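Local coordinates for protein 3-phosphoshikimate 1-carboxyvinyltransferase (Streptomyces sviceus, PDB 7M0O) that probably transfers the enolpyruvyl group of phosphoenolpyruvate to the 5-hydroxyl of shikimate-3-phosphate, the sixth of seven steps on the way to chorismate, at residues 295-300 against 317-322; 327-332 against 361-366; 367-372 against 387-392. One frame throughout, in Å; residues are numbered along the deposited sequence.

Contact 1: 295-300 against 317-322; sequences DTMPTL and ANTRVK. With PO4 (phosphate ion), chain B.
Met297 pushes its terminal methyl against Thr319, and this is the tight part of the contact. CE sits 3.7 Å from Thr319 CB and touches CG2 and OG1 as well, the two side chains crossing at about a right angle. With CG anti to the backbone N (chi1 175°), the methionine then bends at both following torsions, which folds its flexible, unbranched chain so that the methyl meets the branched end of the threonine. Thr319 suits this buried place: its carbon branch packs, while OG1 is satisfied by the carbonyl oxygen of Val316.

The other side is polar and looser. Lys322, exposed, curls back toward Asp295, but its NZ stays 4.0 Å from Asp295 OD1, opposite charges beyond salt-bridge range. The bound phosphate, probably from the crystallisation liquor, lies beside both: Lys322 NZ makes a weak hydrogen bond of 3.3 Å to PO4 O4, and Asp295 OD2 comes within 2.8 Å of PO4 O1. Arg326 adds a hydrogen bond to the ion. Apolar packing behind and an aspartate with basic residues in front are consistent with one wall of the EPSP synthase active site, where Asp295 is the predicted proton acceptor and Lys322 a predicted shikimate-3-phosphate ligand.

Contact 2: 327-332 against 361-366; sequences LEACAE and TSYGDH. With PO4 (phosphate ion), chain B.
Ala329 is the first residue of 327-332, on helix 326-336, to meet the loop 361-366: its CB lies 3.9 Å from Tyr363 CD2, approaching the ring obliquely. So small a residue lets the tyrosine lie close to the helix, and the same methyl also touches Ile368 of the following helix. Cys330, next along, turns instead to the helix carrying Met297 and Pro298.

One turn beyond Ala329 comes Glu332, whose chain is extended, with CG anti to the backbone N (chi1 -174°), long enough to reach the far end of the tyrosine. Tyr363 OH donates a short hydrogen bond of 2.5 Å to OE1, which receives it on its syn lone pair and lies in the plane of the ring at its edge. Carboxylate and ring planes are 56° apart. OE2 forms a salt bridge with Arg336. Were Glu332 exchanged for an alanine, the tyrosine hydroxyl would probably lose its acceptor and Arg336 this carboxylate, leaving the ring less firmly held.

Across from the helix, Tyr363 and Gly364 are the central pair of a type I' turn, both with positive phi, which glycine takes readily and tyrosine seldom. Ser362 OG accepts from Gly364 N at 3.0 Å, an ST turn. Asp365 then N-caps the next helix, and His366 NE2 donates to PO4 O3 at 2.9 Å and 159°.

With the arginine on OE2 and the phenol donating to OE1, Glu332 is probably ionised, its negative charge shared between two donors.

Contact 3: 367-372 against 387-392; sequences RIVMSF and PGCVRK. With PO4 (phosphate ion), chain B.
The two flat side-chain groups of 367-372 stand apart from the apolar seam where Val369 and Met370 meet Cys389 and Val390. The Arg367 guanidinium presents its edge to the phosphate, whose phosphorus lies in its plane: NE donates to PO4 O2 at 2.8 Å and 163°, and NH2 to PO4 O3 at 3.0 Å and 140°. Two neighbouring N-H groups on one rigid plane suit a tetrahedral anion, and the bond from NH1 to Tyr228 OH, with the two to the phosphate, probably holds the group in its plane. The Phe372 ring has Ile368 O in plane at its edge.

In the seam itself the branches of Val369 divide the work. CG1, set anti to the backbone N (chi1 172°), meets Val390 CG1 at 3.6 Å, while CG2 touches Cys389 SG at 3.6 Å. Val390 CG1 also rests on Met370 CG at 3.8 Å. Compact, branched or sulfur-bearing residues fit this wholly buried junction, which Phe397 and His398 extend. On the helix itself, Ser371 OG turns back to Arg367 O at 2.8 Å, reaching it from the opposite face to Ser371 N, so this buried hydroxyl is satisfied within the helix.

A 3-10 turn thus packs on a buried helix whose first turn holds an anion: the arrangement probably belongs to the phosphoenolpyruvate region of the EPSP synthase fold, for which Arg367 and Lys392 are predicted ligands.

All three contacts border one phosphate ion in the predicted substrate site, and each supplies it with a donor: Lys322 weakly in contact 1, His366 in contact 2, Arg367 in contact 3. The centres of contacts 1 and 2 lie about 10 Å apart, joined by the salt bridge of Arg320 NH2 to Glu328 OE2 at 2.8 Å. Contacts 2 and 3, also about 10 Å apart, are continuous through 366-367, and Gly364 O lies 3.2 Å from Lys392 NZ. Contacts 1 and 3 are about 14 Å apart, yet the backbone O of Asp295 touches Arg367 CD at 3.3 Å, and the side chains of these two, predicted proton acceptor and predicted phosphoenolpyruvate ligand, are about 4 Å apart at their nearest atoms.

Contact 1: 295-300 against 317-322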
ATOM      1  N   ASP A 295      -5.450  10.780   0.424  1.00  9.64           N
ATOM      2  CA  ASP A 295      -4.083  10.801   0.948  1.00 11.14           C
ATOM      3  C   ASP A 295      -3.200  11.828   0.230  1.00 10.31           C
ATOM      4  O   ASP A 295      -2.135  12.181   0.758  1.00 12.28           O
ATOM      5  CB  ASP A 295      -3.458   9.413   0.849  1.00 11.13           C
ATOM      6  CG  ASP A 295      -3.997   8.438   1.923  1.00 19.26           C
ATOM      7  OD1 ASP A 295      -4.648   8.886   2.887  1.00 17.49           O
ATOM      8  OD2 ASP A 295      -3.770   7.218   1.809  1.00 26.84           O
ATOM      9  N   THR A 296      -3.599  12.285  -0.965  1.00  9.45           N
ATOM     10  CA  THR A 296      -2.867  13.317  -1.698  1.00  9.61           C
ATOM     11  C   THR A 296      -3.453  14.710  -1.521  1.00 10.76           C
ATOM     12  O   THR A 296      -2.909  15.676  -2.085  1.00  8.71           O
ATOM     13  CB  THR A 296      -2.772  12.991  -3.206  1.00  8.79           C
ATOM     14  OG1 THR A 296      -4.061  13.069  -3.850  1.00 11.17           O
ATOM     15  CG2 THR A 296      -2.161  11.619  -3.414  1.00 12.88           C
ATOM     16  N   MET A 297      -4.511  14.858  -0.717  1.00 11.38           N
ATOM     17  CA  MET A 297      -4.974  16.201  -0.380  1.00 11.38           C
ATOM     18  C   MET A 297      -3.853  17.085   0.160  1.00  9.44           C
ATOM     19  O   MET A 297      -3.753  18.241  -0.289  1.00  8.86           O
ATOM     20  CB  MET A 297      -6.148  16.129   0.613  1.00  9.51           C
ATOM     21  CG  MET A 297      -6.606  17.514   1.109  1.00 11.31           C
ATOM     22  SD  MET A 297      -5.623  18.241   2.440  1.00 14.02           S
ATOM     23  CE  MET A 297      -5.969  17.107   3.797  1.00 18.86           C
ATOM     24  N   PRO A 298      -2.978  16.629   1.072  1.00 11.19           N
ATOM     25  CA  PRO A 298      -1.901  17.522   1.532  1.00 10.31           C
ATOM     26  C   PRO A 298      -0.921  17.861   0.431  1.00  9.81           C
ATOM     27  O   PRO A 298      -0.365  18.965   0.440  1.00 12.11           O
ATOM     28  CB  PRO A 298      -1.235  16.738   2.679  1.00  7.44           C
ATOM     29  CG  PRO A 298      -2.367  15.793   3.178  1.00  8.71           C
ATOM     30  CD  PRO A 298      -3.091  15.415   1.907  1.00 10.92           C
ATOM     31  N   THR A 299      -0.704  16.950  -0.522  1.00  8.59           N
ATOM     32  CA  THR A 299       0.208  17.240  -1.621  1.00 10.37           C
ATOM     33  C   THR A 299      -0.270  18.448  -2.414  1.00 11.36           C
ATOM     34  O   THR A 299       0.534  19.302  -2.813  1.00  9.07           O
ATOM     35  CB  THR A 299       0.344  16.011  -2.526  1.00 10.76           C
ATOM     36  OG1 THR A 299       0.530  14.845  -1.717  1.00  9.81           O
ATOM     37  CG2 THR A 299       1.546  16.175  -3.454  1.00 10.74           C
ATOM     38  N   LEU A 300      -1.587  18.532  -2.661  1.00  9.45           N
ATOM     39  CA  LEU A 300      -2.138  19.697  -3.348  1.00  7.81           C
ATOM     40  C   LEU A 300      -2.115  20.936  -2.455  1.00  9.66           C
ATOM     41  O   LEU A 300      -1.807  22.036  -2.921  1.00  9.81           O
ATOM     42  CB  LEU A 300      -3.566  19.412  -3.813  1.00  9.52           C
ATOM     43  CG  LEU A 300      -4.236  20.612  -4.514  1.00 13.93           C
ATOM     44  CD1 LEU A 300      -3.400  21.077  -5.698  1.00 15.51           C
ATOM     45  CD2 LEU A 300      -5.673  20.312  -4.974  1.00 12.08           C
ATOM     46  N   ALA A 317     -13.937  15.002   4.209  1.00 12.99           N
ATOM     47  CA  ALA A 317     -14.209  14.676   5.605  1.00 14.16           C
ATOM     48  C   ALA A 317     -13.268  13.601   6.125  1.00 14.04           C
ATOM     49  O   ALA A 317     -12.857  13.646   7.296  1.00 16.14           O
ATOM     50  CB  ALA A 317     -15.661  14.208   5.771  1.00 16.76           C
ATOM     51  N   ASN A 318     -12.895  12.652   5.262  1.00 13.10           N
ATOM     52  CA  ASN A 318     -12.078  11.515   5.681  1.00 16.99           C
ATOM     53  C   ASN A 318     -10.700  11.948   6.160  1.00 21.94           C
ATOM     54  O   ASN A 318     -10.087  11.254   6.977  1.00 24.40           O
ATOM     55  CB  ASN A 318     -11.955  10.483   4.543  1.00 19.40           C
ATOM     56  CG  ASN A 318     -11.732  11.122   3.161  1.00 20.21           C
ATOM     57  OD1 ASN A 318     -11.284  12.262   3.056  1.00 21.75           O
ATOM     58  ND2 ASN A 318     -12.058  10.381   2.100  1.00 21.78           N
ATOM     59  N   THR A 319     -10.192  13.085   5.674  1.00 16.68           N
ATOM     60  CA  THR A 319      -8.862  13.511   6.094  1.00 14.40           C
ATOM     61  C   THR A 319      -8.825  13.970   7.547  1.00 18.68           C
ATOM     62  O   THR A 319      -7.731  14.079   8.116  1.00 18.67           O
ATOM     63  CB  THR A 319      -8.326  14.644   5.208  1.00 10.91           C
ATOM     64  OG1 THR A 319      -9.117  15.831   5.369  1.00 14.07           O
ATOM     65  CG2 THR A 319      -8.356  14.233   3.733  1.00 13.44           C
ATOM     66  N   ARG A 320      -9.982  14.279   8.144  1.00 16.66           N
ATOM     67  CA  ARG A 320     -10.012  14.791   9.506  1.00 21.45           C
ATOM     68  C   ARG A 320      -9.863  13.686  10.537  1.00 24.09           C
ATOM     69  O   ARG A 320      -9.479  13.968  11.678  1.00 26.71           O
ATOM     70  CB  ARG A 320     -11.319  15.552   9.770  1.00 18.81           C
ATOM     71  CG  ARG A 320     -11.384  16.943   9.150  1.00 17.07           C
ATOM     72  CD  ARG A 320     -12.524  17.746   9.772  1.00 18.11           C
ATOM     73  NE  ARG A 320     -12.735  19.058   9.170  1.00 18.35           N
ATOM     74  CZ  ARG A 320     -12.138  20.178   9.564  1.00 15.95           C
ATOM     75  NH1 ARG A 320     -12.414  21.323   8.965  1.00 21.03           N
ATOM     76  NH2 ARG A 320     -11.247  20.151  10.549  1.00 19.59           N
ATOM     77  N   VAL A 321     -10.139  12.442  10.156  1.00 21.69           N
ATOM     78  CA  VAL A 321     -10.228  11.339  11.098  1.00 30.83           C
ATOM     79  C   VAL A 321      -9.066  10.363  10.925  1.00 29.04           C
ATOM     80  O   VAL A 321      -9.157   9.208  11.337  1.00 30.23           O
ATOM     81  CB  VAL A 321     -11.587  10.638  10.981  1.00 28.00           C
ATOM     82  CG1 VAL A 321     -12.700  11.649  11.193  1.00 29.41           C
ATOM     83  CG2 VAL A 321     -11.734   9.994   9.604  1.00 25.99           C
ATOM     84  N   LYS A 322      -7.971  10.813  10.316  1.00 28.85           N
ATOM     85  CA  LYS A 322      -6.717  10.073  10.357  1.00 21.59           C
ATOM     86  C   LYS A 322      -6.151  10.206  11.772  1.00 30.70           C
ATOM     87  O   LYS A 322      -6.809  10.710  12.685  1.00 30.35           O
ATOM     88  CB  LYS A 322      -5.746  10.586   9.297  1.00 24.42           C
ATOM     89  CG  LYS A 322      -6.303  10.632   7.872  1.00 22.80           C
ATOM     90  CD  LYS A 322      -6.546   9.246   7.304  1.00 25.73           C
ATOM     91  CE  LYS A 322      -5.246   8.487   7.109  1.00 29.16           C
ATOM     92  NZ  LYS A 322      -5.474   7.183   6.421  1.00 32.11           N
TER
HETATM   93  P   PO4 B 501      -1.757   6.786   5.024  1.00 17.89           P
HETATM   94  O1  PO4 B 501      -2.647   6.035   4.070  1.00 28.05           O
HETATM   95  O2  PO4 B 501      -1.912   8.257   4.731  1.00 17.44           O
HETATM   96  O3  PO4 B 501      -0.334   6.329   4.812  1.00 24.73           O
HETATM   97  O4  PO4 B 501      -2.219   6.456   6.420  1.00 27.02           O

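Contact 2: 327-332 against 361-366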
ATOM      1  N   LEU A 327      -6.699  18.009   7.527  1.00 15.66           N
ATOM      2  CA  LEU A 327      -7.262  19.271   7.073  1.00 15.09           C
ATOM      3  C   LEU A 327      -6.795  20.412   7.971  1.00 14.53           C
ATOM      4  O   LEU A 327      -6.245  21.406   7.488  1.00 15.08           O
ATOM      5  CB  LEU A 327      -8.791  19.166   7.028  1.00 18.58           C
ATOM      6  CG  LEU A 327      -9.575  20.146   6.145  1.00 15.64           C
ATOM      7  CD1 LEU A 327     -10.967  19.621   5.752  1.00 11.94           C
ATOM      8  CD2 LEU A 327      -9.708  21.495   6.833  1.00 19.22           C
ATOM      9  N   GLU A 328      -6.935  20.252   9.290  1.00 17.27           N
ATOM     10  CA  GLU A 328      -6.490  21.310  10.194  1.00 13.89           C
ATOM     11  C   GLU A 328      -4.977  21.483  10.159  1.00 14.79           C
ATOM     12  O   GLU A 328      -4.481  22.608  10.284  1.00 17.51           O
ATOM     13  CB  GLU A 328      -6.943  21.024  11.622  1.00 16.22           C
ATOM     14  CG  GLU A 328      -8.434  21.111  11.848  1.00 22.80           C
ATOM     15  CD  GLU A 328      -8.993  22.518  11.688  1.00 21.65           C
ATOM     16  OE1 GLU A 328      -8.300  23.503  12.017  1.00 28.31           O
ATOM     17  OE2 GLU A 328     -10.134  22.638  11.212  1.00 24.75           O
ATOM     18  N   ALA A 329      -4.227  20.380  10.035  1.00 15.33           N
ATOM     19  CA  ALA A 329      -2.769  20.466  10.021  1.00 15.86           C
ATOM     20  C   ALA A 329      -2.268  21.210   8.788  1.00 14.74           C
ATOM     21  O   ALA A 329      -1.329  22.008   8.878  1.00 14.08           O
ATOM     22  CB  ALA A 329      -2.154  19.067  10.083  1.00 11.99           C
ATOM     23  N   CYS A 330      -2.893  20.975   7.633  1.00 14.37           N
ATOM     24  CA  CYS A 330      -2.547  21.740   6.442  1.00 13.90           C
ATOM     25  C   CYS A 330      -2.848  23.222   6.624  1.00 14.34           C
ATOM     26  O   CYS A 330      -2.032  24.081   6.269  1.00 16.16           O
ATOM     27  CB  CYS A 330      -3.284  21.171   5.225  1.00 11.58           C
ATOM     28  SG  CYS A 330      -2.528  19.650   4.594  1.00 14.40           S
ATOM     29  N   ALA A 331      -4.032  23.541   7.155  1.00 13.78           N
ATOM     30  CA  ALA A 331      -4.387  24.937   7.370  1.00 10.80           C
ATOM     31  C   ALA A 331      -3.439  25.599   8.363  1.00 12.04           C
ATOM     32  O   ALA A 331      -2.984  26.729   8.150  1.00 14.26           O
ATOM     33  CB  ALA A 331      -5.832  25.044   7.858  1.00 16.73           C
ATOM     34  N   GLU A 332      -3.138  24.914   9.461  1.00 13.72           N
ATOM     35  CA  GLU A 332      -2.287  25.525  10.472  1.00 16.85           C
ATOM     36  C   GLU A 332      -0.906  25.831   9.906  1.00 17.90           C
ATOM     37  O   GLU A 332      -0.349  26.904  10.152  1.00 17.85           O
ATOM     38  CB  GLU A 332      -2.184  24.616  11.695  1.00 19.65           C
ATOM     39  CG  GLU A 332      -1.426  25.252  12.852  1.00 19.16           C
ATOM     40  CD  GLU A 332      -1.137  24.277  13.982  1.00 32.51           C
ATOM     41  OE1 GLU A 332      -1.546  23.095  13.895  1.00 29.90           O
ATOM     42  OE2 GLU A 332      -0.495  24.705  14.964  1.00 34.26           O
ATOM     43  N   THR A 361       4.692  22.042  11.882  1.00 13.66           N
ATOM     44  CA  THR A 361       4.212  21.119  12.909  1.00 14.43           C
ATOM     45  C   THR A 361       3.660  19.862  12.237  1.00 18.39           C
ATOM     46  O   THR A 361       2.581  19.889  11.638  1.00 17.70           O
ATOM     47  CB  THR A 361       3.136  21.756  13.782  1.00 22.70           C
ATOM     48  OG1 THR A 361       3.655  22.927  14.415  1.00 27.92           O
ATOM     49  CG2 THR A 361       2.699  20.756  14.868  1.00 19.99           C
ATOM     50  N   SER A 362       4.386  18.754  12.359  1.00 16.51           N
ATOM     51  CA  SER A 362       4.051  17.553  11.605  1.00 16.78           C
ATOM     52  C   SER A 362       2.910  16.740  12.209  1.00 18.06           C
ATOM     53  O   SER A 362       2.227  16.018  11.467  1.00 19.10           O
ATOM     54  CB  SER A 362       5.315  16.693  11.454  1.00 22.43           C
ATOM     55  OG  SER A 362       5.588  15.990  12.653  1.00 18.68           O
ATOM     56  N   TYR A 363       2.688  16.826  13.521  1.00 17.44           N
ATOM     57  CA  TYR A 363       1.788  15.913  14.239  1.00 16.80           C
ATOM     58  C   TYR A 363       2.199  14.447  14.061  1.00 16.60           C
ATOM     59  O   TYR A 363       1.370  13.540  14.218  1.00 17.21           O
ATOM     60  CB  TYR A 363       0.314  16.115  13.829  1.00 20.58           C
ATOM     61  CG  TYR A 363      -0.235  17.459  14.269  1.00 17.81           C
ATOM     62  CD1 TYR A 363      -0.753  17.632  15.545  1.00 25.62           C
ATOM     63  CD2 TYR A 363      -0.202  18.559  13.421  1.00 22.03           C
ATOM     64  CE1 TYR A 363      -1.240  18.858  15.959  1.00 27.20           C
ATOM     65  CE2 TYR A 363      -0.688  19.796  13.825  1.00 22.83           C
ATOM     66  CZ  TYR A 363      -1.210  19.938  15.094  1.00 22.46           C
ATOM     67  OH  TYR A 363      -1.684  21.167  15.512  1.00 25.95           O
ATOM     68  N   GLY A 364       3.474  14.206  13.742  1.00 18.21           N
ATOM     69  CA  GLY A 364       3.986  12.878  13.457  1.00 16.72           C
ATOM     70  C   GLY A 364       3.495  12.280  12.160  1.00 14.43           C
ATOM     71  O   GLY A 364       3.699  11.082  11.923  1.00 16.32           O
ATOM     72  N   ASP A 365       2.876  13.094  11.302  1.00 11.96           N
ATOM     73  CA  ASP A 365       2.238  12.624  10.075  1.00 17.13           C
ATOM     74  C   ASP A 365       3.201  12.720   8.895  1.00 11.76           C
ATOM     75  O   ASP A 365       3.590  13.826   8.487  1.00 13.35           O
ATOM     76  CB  ASP A 365       0.974  13.436   9.784  1.00 14.71           C
ATOM     77  CG  ASP A 365       0.087  12.779   8.746  1.00 16.66           C
ATOM     78  OD1 ASP A 365       0.612  12.285   7.727  1.00 20.36           O
ATOM     79  OD2 ASP A 365      -1.140  12.750   8.964  1.00 19.57           O
ATOM     80  N   HIS A 366       3.555  11.552   8.341  1.00 14.38           N
ATOM     81  CA  HIS A 366       4.482  11.465   7.206  1.00 13.00           C
ATOM     82  C   HIS A 366       4.049  12.325   6.018  1.00 13.73           C
ATOM     83  O   HIS A 366       4.892  12.936   5.345  1.00 11.34           O
ATOM     84  CB  HIS A 366       4.637  10.005   6.772  1.00 14.27           C
ATOM     85  CG  HIS A 366       3.345   9.262   6.601  1.00 14.13           C
ATOM     86  ND1 HIS A 366       2.423   9.099   7.620  1.00 18.64           N
ATOM     87  CD2 HIS A 366       2.830   8.623   5.526  1.00 17.64           C
ATOM     88  CE1 HIS A 366       1.400   8.395   7.173  1.00 16.95           C
ATOM     89  NE2 HIS A 366       1.620   8.096   5.905  1.00 13.69           N
TER
HETATM   90  P   PO4 B 501      -1.757   6.786   5.024  1.00 17.89           P
HETATM   91  O1  PO4 B 501      -2.647   6.035   4.070  1.00 28.05           O
HETATM   92  O2  PO4 B 501      -1.912   8.257   4.731  1.00 17.44           O
HETATM   93  O3  PO4 B 501      -0.334   6.329   4.812  1.00 24.73           O
HETATM   94  O4  PO4 B 501      -2.219   6.456   6.420  1.00 27.02           O

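Contact 3: 367-372 against 387-392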
ATOM      1  N   ARG A 367       2.742  12.385   5.741  1.00 11.35           N
ATOM      2  CA  ARG A 367       2.273  13.151   4.586  1.00 13.41           C
ATOM      3  C   ARG A 367       2.350  14.662   4.807  1.00 10.54           C
ATOM      4  O   ARG A 367       2.498  15.407   3.842  1.00 12.69           O
ATOM      5  CB  ARG A 367       0.847  12.741   4.228  1.00 11.00           C
ATOM      6  CG  ARG A 367       0.687  11.218   4.132  1.00 12.74           C
ATOM      7  CD  ARG A 367      -0.108  10.780   2.912  1.00 13.60           C
ATOM      8  NE  ARG A 367      -0.087   9.320   2.850  1.00 17.01           N
ATOM      9  CZ  ARG A 367       0.793   8.618   2.139  1.00 13.43           C
ATOM     10  NH1 ARG A 367       1.717   9.241   1.408  1.00 11.56           N
ATOM     11  NH2 ARG A 367       0.763   7.299   2.170  1.00 12.69           N
ATOM     12  N   ILE A 368       2.269  15.142   6.052  1.00 11.59           N
ATOM     13  CA  ILE A 368       2.491  16.567   6.288  1.00 12.52           C
ATOM     14  C   ILE A 368       3.948  16.933   5.997  1.00 10.71           C
ATOM     15  O   ILE A 368       4.231  17.955   5.363  1.00 12.18           O
ATOM     16  CB  ILE A 368       2.073  16.960   7.722  1.00 12.53           C
ATOM     17  CG1 ILE A 368       0.591  16.660   7.963  1.00 13.87           C
ATOM     18  CG2 ILE A 368       2.377  18.448   7.996  1.00 12.72           C
ATOM     19  CD1 ILE A 368      -0.370  17.387   7.003  1.00 13.51           C
ATOM     20  N   VAL A 369       4.900  16.098   6.433  1.00 11.42           N
ATOM     21  CA  VAL A 369       6.311  16.387   6.175  1.00 11.25           C
ATOM     22  C   VAL A 369       6.614  16.300   4.683  1.00 13.78           C
ATOM     23  O   VAL A 369       7.252  17.188   4.106  1.00 10.84           O
ATOM     24  CB  VAL A 369       7.213  15.438   6.989  1.00  9.49           C
ATOM     25  CG1 VAL A 369       8.686  15.610   6.555  1.00 12.96           C
ATOM     26  CG2 VAL A 369       7.068  15.739   8.466  1.00 10.91           C
ATOM     27  N   MET A 370       6.171  15.221   4.030  1.00 11.55           N
ATOM     28  CA  MET A 370       6.512  15.060   2.621  1.00 12.38           C
ATOM     29  C   MET A 370       5.863  16.146   1.770  1.00 10.07           C
ATOM     30  O   MET A 370       6.471  16.644   0.817  1.00  9.68           O
ATOM     31  CB  MET A 370       6.123  13.659   2.146  1.00 11.65           C
ATOM     32  CG  MET A 370       7.036  12.582   2.748  1.00 10.09           C
ATOM     33  SD  MET A 370       6.846  10.912   2.092  1.00 15.64           S
ATOM     34  CE  MET A 370       5.319  10.412   2.843  1.00 17.57           C
ATOM     35  N   SER A 371       4.635  16.540   2.108  1.00 10.34           N
ATOM     36  CA  SER A 371       3.957  17.568   1.318  1.00  7.58           C
ATOM     37  C   SER A 371       4.664  18.914   1.411  1.00 10.13           C
ATOM     38  O   SER A 371       4.921  19.544   0.381  1.00 10.96           O
ATOM     39  CB  SER A 371       2.498  17.706   1.753  1.00  8.63           C
ATOM     40  OG  SER A 371       1.772  16.546   1.446  1.00 12.50           O
ATOM     41  N   PHE A 372       4.996  19.372   2.631  1.00 10.60           N
ATOM     42  CA  PHE A 372       5.602  20.689   2.768  1.00 10.27           C
ATOM     43  C   PHE A 372       7.075  20.699   2.388  1.00  9.83           C
ATOM     44  O   PHE A 372       7.631  21.785   2.155  1.00 13.40           O
ATOM     45  CB  PHE A 372       5.388  21.236   4.190  1.00 12.81           C
ATOM     46  CG  PHE A 372       3.972  21.703   4.420  1.00 14.42           C
ATOM     47  CD1 PHE A 372       3.548  22.938   3.938  1.00 17.35           C
ATOM     48  CD2 PHE A 372       3.053  20.884   5.045  1.00 14.66           C
ATOM     49  CE1 PHE A 372       2.239  23.354   4.106  1.00 18.38           C
ATOM     50  CE2 PHE A 372       1.731  21.288   5.219  1.00 17.43           C
ATOM     51  CZ  PHE A 372       1.324  22.526   4.753  1.00 17.62           C
ATOM     52  N   PRO A 387      11.273  15.282  11.371  1.00 21.13           N
ATOM     53  CA  PRO A 387      11.582  14.813  10.004  1.00 16.28           C
ATOM     54  C   PRO A 387      11.621  13.301   9.862  1.00 17.96           C
ATOM     55  O   PRO A 387      11.495  12.797   8.738  1.00 17.51           O
ATOM     56  CB  PRO A 387      12.963  15.428   9.717  1.00 20.78           C
ATOM     57  CG  PRO A 387      13.560  15.652  11.077  1.00 22.35           C
ATOM     58  CD  PRO A 387      12.411  15.996  11.981  1.00 19.80           C
ATOM     59  N   GLY A 388      11.787  12.555  10.951  1.00 16.01           N
ATOM     60  CA  GLY A 388      11.869  11.122  10.855  1.00 14.65           C
ATOM     61  C   GLY A 388      10.547  10.417  10.633  1.00 16.18           C
ATOM     62  O   GLY A 388      10.547   9.217  10.342  1.00 16.02           O
ATOM     63  N   CYS A 389       9.421  11.120  10.760  1.00 18.35           N
ATOM     64  CA  CYS A 389       8.161  10.391  10.644  1.00 18.52           C
ATOM     65  C   CYS A 389       7.881   9.916   9.218  1.00 17.41           C
ATOM     66  O   CYS A 389       7.029   9.039   9.037  1.00 13.79           O
ATOM     67  CB  CYS A 389       7.008  11.240  11.182  1.00 16.05           C
ATOM     68  SG  CYS A 389       6.543  12.679  10.204  1.00 16.86           S
ATOM     69  N   VAL A 390       8.609  10.428   8.218  1.00 16.98           N
ATOM     70  CA  VAL A 390       8.514   9.909   6.854  1.00 13.90           C
ATOM     71  C   VAL A 390       8.819   8.420   6.796  1.00 18.46           C
ATOM     72  O   VAL A 390       8.407   7.742   5.851  1.00 14.54           O
ATOM     73  CB  VAL A 390       9.453  10.660   5.883  1.00 16.37           C
ATOM     74  CG1 VAL A 390       9.135  12.136   5.825  1.00 15.54           C
ATOM     75  CG2 VAL A 390      10.935  10.422   6.244  1.00 15.31           C
ATOM     76  N   ARG A 391       9.520   7.887   7.805  1.00 19.72           N
ATOM     77  CA  ARG A 391       9.867   6.474   7.800  1.00 18.68           C
ATOM     78  C   ARG A 391       8.640   5.580   7.894  1.00 17.95           C
ATOM     79  O   ARG A 391       8.740   4.383   7.604  1.00 18.34           O
ATOM     80  CB  ARG A 391      10.844   6.184   8.940  1.00 18.25           C
ATOM     81  CG  ARG A 391      12.163   6.928   8.762  1.00 24.94           C
ATOM     82  CD  ARG A 391      13.243   6.416   9.692  1.00 27.84           C
ATOM     83  NE  ARG A 391      12.943   6.675  11.088  1.00 29.26           N
ATOM     84  CZ  ARG A 391      13.020   5.753  12.040  1.00 33.20           C
ATOM     85  NH1 ARG A 391      13.383   4.515  11.732  1.00 33.43           N
ATOM     86  NH2 ARG A 391      12.736   6.068  13.294  1.00 35.96           N
ATOM     87  N   LYS A 392       7.489   6.131   8.293  1.00 20.51           N
ATOM     88  CA  LYS A 392       6.264   5.337   8.295  1.00 21.14           C
ATOM     89  C   LYS A 392       5.978   4.719   6.934  1.00 18.81           C
ATOM     90  O   LYS A 392       5.419   3.620   6.868  1.00 20.72           O
ATOM     91  CB  LYS A 392       5.079   6.184   8.750  1.00 16.27           C
ATOM     92  CG  LYS A 392       5.188   6.604  10.230  1.00 19.61           C
ATOM     93  CD  LYS A 392       4.016   7.460  10.665  1.00 25.94           C
ATOM     94  CE  LYS A 392       4.057   7.720  12.167  1.00 24.76           C
ATOM     95  NZ  LYS A 392       2.723   8.131  12.689  1.00 36.04           N
TER
HETATM   96  P   PO4 B 501      -1.757   6.786   5.024  1.00 17.89           P
HETATM   97  O1  PO4 B 501      -2.647   6.035   4.070  1.00 28.05           O
HETATM   98  O2  PO4 B 501      -1.912   8.257   4.731  1.00 17.44           O
HETATM   99  O3  PO4 B 501      -0.334   6.329   4.812  1.00 24.73           O
HETATM  100  O4  PO4 B 501      -2.219   6.456   6.420  1.00 27.02           O